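Local structure of quinone reductase (Klebsiella pneumoniae subsp. pneumoniae, 4GI5) at residues Q199-F204 against I247-R251. The protein binds FAD and probably reduces quinones at the expense of NAD(P)H. Numbering follows the deposited sequence.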
# COMPACT_ATOMS: atom_id res chain seq x y z
N GLN B 199 -0.06 8.47 4.70
CA GLN B 199 0.03 9.64 5.57
C GLN B 199 -1.35 10.06 6.08
O GLN B 199 -1.50 10.40 7.24
CB GLN B 199 0.62 10.81 4.82
CG GLN B 199 2.11 10.58 4.52
CD GLN B 199 2.90 11.74 4.01
OE1 GLN B 199 4.02 11.92 4.48
NE2 GLN B 199 2.39 12.52 3.07
N HIS B 200 -2.35 10.06 5.21
CA HIS B 200 -3.73 10.41 5.66
C HIS B 200 -4.44 9.20 6.22
O HIS B 200 -5.02 9.30 7.30
CB HIS B 200 -4.49 11.00 4.47
CG HIS B 200 -5.81 11.61 4.84
ND1 HIS B 200 -7.02 10.96 4.73
CD2 HIS B 200 -6.10 12.85 5.32
CE1 HIS B 200 -8.01 11.77 5.05
NE2 HIS B 200 -7.49 12.92 5.46
N GLY B 201 -4.29 8.03 5.56
CA GLY B 201 -5.05 6.85 5.95
C GLY B 201 -4.55 6.02 7.08
O GLY B 201 -5.31 5.36 7.75
N MSE B 202 -3.24 6.10 7.34
CA MSE B 202 -2.61 5.29 8.35
C MSE B 202 -2.05 6.11 9.53
O MSE B 202 -1.83 5.57 10.65
CB MSE B 202 -1.52 4.33 7.82
CG MSE B 202 -2.07 3.41 6.76
SE MSE B 202 -0.53 2.37 6.07
CE MSE B 202 -1.25 2.14 4.30
N LEU B 203 -1.69 7.38 9.29
CA LEU B 203 -1.04 8.20 10.29
C LEU B 203 -2.03 9.24 10.85
O LEU B 203 -2.31 9.25 12.05
CB LEU B 203 0.24 8.82 9.75
CG LEU B 203 1.35 7.83 9.30
CD1 LEU B 203 2.57 8.63 8.85
CD2 LEU B 203 1.63 6.80 10.32
N PHE B 204 -2.56 10.06 9.96
CA PHE B 204 -3.54 11.08 10.44
C PHE B 204 -4.78 10.37 10.96
O PHE B 204 -5.42 10.82 11.95
CB PHE B 204 -3.93 11.97 9.30
CG PHE B 204 -4.83 13.15 9.69
CD1 PHE B 204 -4.43 14.12 10.65
CD2 PHE B 204 -6.06 13.26 9.08
CE1 PHE B 204 -5.25 15.14 11.02
CE2 PHE B 204 -6.87 14.32 9.40
CZ PHE B 204 -6.46 15.21 10.36
N ILE B 247 1.65 18.52 8.29
CA ILE B 247 0.78 18.63 7.12
C ILE B 247 -0.62 19.03 7.66
O ILE B 247 -1.16 18.38 8.58
CB ILE B 247 0.67 17.25 6.41
CG1 ILE B 247 2.06 16.81 5.93
CG2 ILE B 247 -0.31 17.26 5.26
CD1 ILE B 247 2.12 15.35 5.39
N PRO B 248 -1.26 20.02 7.01
CA PRO B 248 -2.48 20.62 7.65
C PRO B 248 -3.77 19.83 7.15
O PRO B 248 -4.68 20.36 6.49
CB PRO B 248 -2.44 22.09 7.11
CG PRO B 248 -1.89 21.96 5.76
CD PRO B 248 -0.73 20.93 5.96
N PHE B 249 -3.78 18.53 7.41
CA PHE B 249 -4.91 17.74 7.08
C PHE B 249 -6.14 18.22 7.90
O PHE B 249 -6.02 18.57 9.10
CB PHE B 249 -4.68 16.26 7.39
CG PHE B 249 -3.67 15.58 6.48
CD1 PHE B 249 -3.87 15.54 5.11
CD2 PHE B 249 -2.70 14.81 7.03
CE1 PHE B 249 -2.99 14.83 4.27
CE2 PHE B 249 -1.83 14.08 6.18
CZ PHE B 249 -2.00 14.08 4.87
N ARG B 250 -7.31 18.11 7.30
CA ARG B 250 -8.56 18.60 7.91
C ARG B 250 -9.10 17.57 8.89
O ARG B 250 -9.23 16.35 8.55
CB ARG B 250 -9.59 18.93 6.87
CG ARG B 250 -9.26 20.07 5.94
CD ARG B 250 -10.40 20.28 5.02
NE ARG B 250 -10.12 21.22 3.96
CZ ARG B 250 -10.20 22.53 4.11
NH1 ARG B 250 -10.55 23.05 5.29
NH2 ARG B 250 -9.99 23.28 3.07
N ARG B 251 -9.52 17.95 10.08
CA ARG B 251 -10.16 17.03 10.99
C ARG B 251 -11.55 16.61 10.52
O ARG B 251 -12.28 17.40 9.94
CB ARG B 251 -10.21 17.57 12.42
CG ARG B 251 -8.85 17.90 12.97
CD ARG B 251 -8.64 17.38 14.37
NE ARG B 251 -9.40 18.18 15.36
CZ ARG B 251 -9.50 17.86 16.66
NH1 ARG B 251 -10.23 18.69 17.47
NH2 ARG B 251 -8.94 16.79 17.21
O HOH W 1 -9.01 15.16 6.10
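Phe249 sits at the centre of an aromatic cluster with His200 and Phe204, and through it the loop after helix 224-239 is fastened to helix 196-204 of the flavodoxin-like fold. The case illustrates how an irregular segment can pack on a helix largely through one ring that is contacted on both faces. His200 presents its edge to one face of Phe249 in a T-shaped pair, with planes at 73° and His200 CD2 lying 3.5 Å from Phe249 CD1. The opposite face is covered from within the loop by Ile247 CG2, centred over the ring. Phe204 lies with one face against Phe249 CB, which stands 3.5 Å from the Phe204 ring centroid, only 8° off the ring normal, as a CH-pi contact, while the two rings themselves are inclined obliquely at 42°. At the rim of Phe204, CE2 comes within 3.2 Å of Arg250 O, near the ring plane. Both helix residues hold CG anti to their own backbone N, which carries both rings out to the loop. One residue before His200, Gln199 NE2 lies 3.7 Å from Ile247 CD1, where the side chains cross at about a right angle.

Outside this shell, the His200 ring is stacked with Phe196 and Tyr159, and the residue also packs on Ile187 of the second subunit. Arg250 NH1 makes a salt bridge with Asp256, and Arg250 NE hydrogen-bonds to Val277 O, near the C-terminus of the chain. One water bridges the two segments: it lies in the plane of the imidazole, 2.8 Å from His200 NE2, and donates a hydrogen bond of 2.7 Å to Arg250 O.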